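Local coordinates for adhesion and penetration protein autotransporter (Haemophilus influenzae, PDB 3SYJ), which promotes bacterial adherence to and invasion of host cells through its secreted passenger domain, probably acts as a serine protease, and self-associates in bacterial aggregation, at residues A[224-227]-A[232-235]; A[269-274]-A[300-305]. All coordinates share one frame; numbering follows the deposited sequence.

In the fold
The two contacts belong to different parts of the Hap passenger and follow one another along the chain. Contact 1 pairs neighbouring antiparallel strands of the N-terminal protease domain; its first strand, 221-226, starts three residues after S218, which by similarity is the active-site serine, although the contact lies away from that site. Contact 2 lies where the chain enters the beta-helix that forms the long stem, and joins two strands through side chains alone. Helix 256-266 falls between them in sequence. The centres of contact 1 and contact 2 are about 37 Å apart and their nearest atoms about 24 Å. Contact 1 illustrates backbone pairing within a sheet, contact 2 side-chain packing at the start of a solenoid.

Contact 1: residues A[224-227]-A[232-235]; sequences IYDA and WLIN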
loop_
_atom_site.group_PDB
_atom_site.type_symbol
_atom_site.label_atom_id
_atom_site.label_comp_id
_atom_site.label_asym_id
_atom_site.label_seq_id
_atom_site.Cartn_x
_atom_site.Cartn_y
_atom_site.Cartn_z
ATOM N N ILE A 224 47.960 -29.633 -28.435
ATOM C CA ILE A 224 46.897 -30.231 -29.224
ATOM C C ILE A 224 45.707 -30.573 -28.339
ATOM O O ILE A 224 45.871 -30.986 -27.186
ATOM C CB ILE A 224 47.397 -31.467 -30.022
ATOM C CG1 ILE A 224 46.420 -31.827 -31.154
ATOM C CG2 ILE A 224 47.684 -32.654 -29.091
ATOM C CD1 ILE A 224 46.951 -32.874 -32.113
ATOM N N TYR A 225 44.502 -30.366 -28.861
ATOM C CA TYR A 225 43.311 -30.681 -28.092
ATOM C C TYR A 225 42.831 -32.103 -28.361
ATOM O O TYR A 225 42.499 -32.448 -29.495
ATOM C CB TYR A 225 42.184 -29.698 -28.395
ATOM C CG TYR A 225 41.002 -29.837 -27.443
ATOM C CD1 TYR A 225 41.103 -29.414 -26.127
ATOM C CD2 TYR A 225 39.800 -30.392 -27.860
ATOM C CE1 TYR A 225 40.043 -29.525 -25.250
ATOM C CE2 TYR A 225 38.728 -30.513 -26.991
ATOM C CZ TYR A 225 38.858 -30.077 -25.681
ATOM O OH TYR A 225 37.815 -30.176 -24.795
ATOM N N ASP A 226 42.803 -32.918 -27.306
ATOM C CA ASP A 226 42.211 -34.250 -27.355
ATOM C C ASP A 226 40.720 -34.136 -27.037
ATOM O O ASP A 226 40.346 -33.853 -25.904
ATOM C CB ASP A 226 42.902 -35.169 -26.344
ATOM C CG ASP A 226 42.477 -36.624 -26.479
ATOM O OD1 ASP A 226 41.274 -36.890 -26.683
ATOM O OD2 ASP A 226 43.352 -37.508 -26.373
ATOM N N ALA A 227 39.875 -34.349 -28.039
ATOM C CA ALA A 227 38.433 -34.144 -27.889
ATOM C C ALA A 227 37.756 -35.279 -27.123
ATOM O O ALA A 227 36.707 -35.088 -26.508
ATOM C CB ALA A 227 37.779 -33.970 -29.253
ATOM N N TRP A 232 43.432 -30.129 -23.152
ATOM C CA TRP A 232 44.585 -29.651 -23.890
ATOM C C TRP A 232 45.799 -30.444 -23.405
ATOM O O TRP A 232 45.958 -30.695 -22.207
ATOM C CB TRP A 232 44.786 -28.148 -23.696
ATOM C CG TRP A 232 43.848 -27.292 -24.510
ATOM C CD1 TRP A 232 42.719 -26.651 -24.069
ATOM C CD2 TRP A 232 43.965 -26.980 -25.905
ATOM N NE1 TRP A 232 42.128 -25.958 -25.108
ATOM C CE2 TRP A 232 42.874 -26.144 -26.246
ATOM C CE3 TRP A 232 44.886 -27.324 -26.903
ATOM C CZ2 TRP A 232 42.684 -25.644 -27.536
ATOM C CZ3 TRP A 232 44.690 -26.823 -28.196
ATOM C CH2 TRP A 232 43.601 -25.998 -28.493
ATOM N N LEU A 233 46.629 -30.877 -24.342
ATOM C CA LEU A 233 47.858 -31.593 -24.015
ATOM C C LEU A 233 48.983 -30.885 -24.720
ATOM O O LEU A 233 48.774 -30.326 -25.802
ATOM C CB LEU A 233 47.792 -33.040 -24.512
ATOM C CG LEU A 233 46.739 -33.944 -23.874
ATOM C CD1 LEU A 233 46.360 -35.085 -24.794
ATOM C CD2 LEU A 233 47.267 -34.482 -22.572
ATOM N N ILE A 234 50.173 -30.881 -24.132
ATOM C CA ILE A 234 51.309 -30.411 -24.895
ATOM C C ILE A 234 51.686 -31.537 -25.849
ATOM O O ILE A 234 51.764 -32.699 -25.445
ATOM C CB ILE A 234 52.516 -29.957 -24.034
ATOM C CG1 ILE A 234 53.660 -29.534 -24.964
ATOM C CG2 ILE A 234 52.961 -31.053 -23.085
ATOM C CD1 ILE A 234 54.776 -28.799 -24.289
ATOM N N ASN A 235 51.883 -31.198 -27.122
ATOM C CA ASN A 235 52.141 -32.210 -28.141
ATOM C C ASN A 235 53.591 -32.214 -28.593
ATOM O O ASN A 235 54.147 -33.260 -28.897
ATOM C CB ASN A 235 51.198 -32.018 -29.332
ATOM C CG ASN A 235 51.328 -33.117 -30.380
ATOM O OD1 ASN A 235 51.622 -34.276 -30.065
ATOM N ND2 ASN A 235 51.099 -32.754 -31.633
#
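The backbone N of I224 donates to L233 O at 2.8 Å, and L233 N returns a bond to I224 O at 2.9 Å. This reciprocal couple makes I224 and L233 a hydrogen-bonded pair in the beta hairpin of strands 221-226 and 231-238, adjacent members of an antiparallel sheet in the protease domain, whose PA-clan relatives have the chymotrypsin-like double beta-barrel fold. The next pair, Y225 and W232, is non-hydrogen-bonded, and here the side chains do the joining. With CG of Y225 anti to the backbone N (chi1 -170°), the two side chains cross at about a right angle, and the phenol turns an edge to the indole face. The centroids of the phenol and the five-membered indole ring lie 4.8 Å apart, with the planes at 60°: a tilted T-shaped stack. Y225 CD1 does the touching, 3.7 Å from W232 CE2. Further along the indole, Y225 CB stands 3.8 Å above the centroid of the six-membered ring, almost on its normal, as a CH-pi contact. On the other face of the sheet, I224 CG2 rests 3.6 Å from N235 CB, while D226 CB meets L233 CD1 at 3.8 Å. D226 also reaches into the turn, where its OD1 accepts a bond from K229 N. The indole is anchored at its polar corner as well, W232 NE1 being hydrogen-bonded to P47 O.

Contact 2: residues A[269-274]-A[300-305]; sequences TSLYTR and SEIKIT
I302 meets T269 and L271 at the N-terminal end of the beta-helix, and these three residues account for most of the surface buried between 269-274 and 300-305. No hydrogen bond joins the segments. Each strand finds its backbone partners elsewhere: T269 and L271 bond to strand 340-343, beside which 269-272 is the outermost strand of a parallel sheet, while I302 bonds to I292 of the antiparallel strand 289-294. The two strands therefore face each other through side chains, and even the nearest alpha carbons, T269 CA and I304 CA, are 8.0 Å apart. I302 and T269 direct their beta carbons toward one another. In I302 the CG1 branch lies beside the backbone N (chi1 -59°), which turns CG2 anti to that nitrogen; this methyl approaches T269 CG2 methyl to methyl at 4.2 Å. The longer branch of I302 serves the other neighbour, its CD1 lying 4.3 Å from L271 CD2. L271 does not aim its beta carbon straight across, so it is the end of its side chain that makes the touch. Around this loose trio, F342, I292 and Y280 also pack on L271. I304 adds a marginal approach, its CG2 lying 4.5 Å from T269 CG2, and it packs chiefly on L340, I282 and I292. A polar bridge outside the two segments completes the link: E338 holds T269 OG1 with its OE1 and accepts a bond from T305 N at its OE2.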
loop_
_atom_site.group_PDB
_atom_site.type_symbol
_atom_site.label_atom_id
_atom_site.label_comp_id
_atom_site.label_asym_id
_atom_site.label_seq_id
_atom_site.Cartn_x
_atom_site.Cartn_y
_atom_site.Cartn_z
ATOM N N THR A 269 61.596 -42.794 -3.084
ATOM C CA THR A 269 61.462 -43.231 -1.703
ATOM C C THR A 269 60.028 -43.035 -1.210
ATOM O O THR A 269 59.583 -41.901 -1.016
ATOM C CB THR A 269 62.455 -42.486 -0.772
ATOM O OG1 THR A 269 63.802 -42.815 -1.133
ATOM C CG2 THR A 269 62.232 -42.871 0.676
ATOM N N SER A 270 59.309 -44.142 -1.021
ATOM C CA SER A 270 57.956 -44.110 -0.465
ATOM C C SER A 270 57.946 -44.649 0.955
ATOM O O SER A 270 58.332 -45.789 1.203
ATOM C CB SER A 270 56.987 -44.939 -1.307
ATOM O OG SER A 270 56.580 -44.236 -2.462
ATOM N N LEU A 271 57.493 -43.829 1.889
ATOM C CA LEU A 271 57.399 -44.256 3.269
ATOM C C LEU A 271 55.969 -44.661 3.559
ATOM O O LEU A 271 55.027 -43.915 3.279
ATOM C CB LEU A 271 57.888 -43.144 4.186
ATOM C CG LEU A 271 59.329 -42.870 3.744
ATOM C CD1 LEU A 271 59.574 -41.410 3.415
ATOM C CD2 LEU A 271 60.334 -43.405 4.750
ATOM N N TYR A 272 55.811 -45.868 4.083
ATOM C CA TYR A 272 54.495 -46.436 4.298
ATOM C C TYR A 272 54.537 -47.495 5.388
ATOM O O TYR A 272 55.472 -48.297 5.462
ATOM C CB TYR A 272 53.968 -47.041 2.999
ATOM C CG TYR A 272 52.628 -47.708 3.137
ATOM C CD1 TYR A 272 51.507 -46.979 3.508
ATOM C CD2 TYR A 272 52.475 -49.067 2.884
ATOM C CE1 TYR A 272 50.269 -47.581 3.632
ATOM C CE2 TYR A 272 51.242 -49.677 3.001
ATOM C CZ TYR A 272 50.140 -48.926 3.378
ATOM O OH TYR A 272 48.904 -49.526 3.502
ATOM N N THR A 273 53.515 -47.487 6.233
ATOM C CA THR A 273 53.398 -48.445 7.322
ATOM C C THR A 273 52.033 -49.100 7.220
ATOM O O THR A 273 51.002 -48.457 7.442
ATOM C CB THR A 273 53.556 -47.756 8.678
ATOM O OG1 THR A 273 54.900 -47.271 8.807
ATOM C CG2 THR A 273 53.251 -48.717 9.809
ATOM N N ARG A 274 52.039 -50.383 6.873
ATOM C CA ARG A 274 50.829 -51.105 6.495
ATOM C C ARG A 274 49.693 -50.998 7.512
ATOM O O ARG A 274 48.526 -50.923 7.131
ATOM C CB ARG A 274 51.165 -52.574 6.244
ATOM C CG ARG A 274 52.575 -52.785 5.707
ATOM C CD ARG A 274 52.751 -54.186 5.129
ATOM N NE ARG A 274 54.025 -54.332 4.427
ATOM C CZ ARG A 274 54.276 -55.270 3.517
ATOM N NH1 ARG A 274 53.337 -56.151 3.188
ATOM N NH2 ARG A 274 55.466 -55.326 2.929
ATOM N N SER A 300 64.499 -50.627 9.437
ATOM C CA SER A 300 64.135 -49.563 10.304
ATOM C C SER A 300 64.694 -48.287 9.726
ATOM O O SER A 300 64.087 -47.255 9.815
ATOM C CB SER A 300 64.666 -49.841 11.705
ATOM O OG SER A 300 66.044 -50.039 11.691
ATOM N N GLU A 301 65.868 -48.375 9.133
ATOM C CA GLU A 301 66.466 -47.143 8.623
ATOM C C GLU A 301 66.559 -47.059 7.091
ATOM O O GLU A 301 66.931 -48.024 6.421
ATOM C CB GLU A 301 67.839 -46.908 9.262
ATOM C CG GLU A 301 68.657 -45.806 8.597
ATOM C CD GLU A 301 69.748 -45.260 9.511
ATOM O OE1 GLU A 301 69.567 -45.340 10.748
ATOM O OE2 GLU A 301 70.776 -44.749 8.997
ATOM N N ILE A 302 66.223 -45.889 6.554
ATOM C CA ILE A 302 66.275 -45.636 5.114
ATOM C C ILE A 302 67.178 -44.440 4.819
ATOM O O ILE A 302 66.962 -43.360 5.362
ATOM C CB ILE A 302 64.878 -45.317 4.544
ATOM C CG1 ILE A 302 63.900 -46.469 4.804
ATOM C CG2 ILE A 302 64.966 -45.019 3.059
ATOM C CD1 ILE A 302 63.124 -46.355 6.115
ATOM N N LYS A 303 68.184 -44.624 3.966
ATOM C CA LYS A 303 69.085 -43.524 3.617
ATOM C C LYS A 303 68.411 -42.615 2.595
ATOM O O LYS A 303 67.781 -43.100 1.662
ATOM C CB LYS A 303 70.396 -44.059 3.030
ATOM C CG LYS A 303 71.355 -44.699 4.030
ATOM C CD LYS A 303 71.757 -43.739 5.161
ATOM C CE LYS A 303 72.423 -42.446 4.655
ATOM N NZ LYS A 303 73.847 -42.606 4.204
ATOM N N ILE A 304 68.543 -41.304 2.759
ATOM C CA ILE A 304 68.016 -40.363 1.772
ATOM C C ILE A 304 69.065 -39.313 1.388
ATOM O O ILE A 304 70.030 -39.099 2.121
ATOM C CB ILE A 304 66.749 -39.662 2.281
ATOM C CG1 ILE A 304 67.077 -38.778 3.484
ATOM C CG2 ILE A 304 65.690 -40.684 2.633
ATOM C CD1 ILE A 304 65.892 -38.018 4.045
ATOM N N THR A 305 68.878 -38.665 0.239
ATOM C CA THR A 305 69.809 -37.624 -0.205
ATOM C C THR A 305 69.179 -36.245 -0.110
ATOM O O THR A 305 67.997 -36.075 -0.405
ATOM C CB THR A 305 70.302 -37.861 -1.644
ATOM O OG1 THR A 305 69.186 -37.835 -2.546
ATOM C CG2 THR A 305 70.999 -39.204 -1.747
#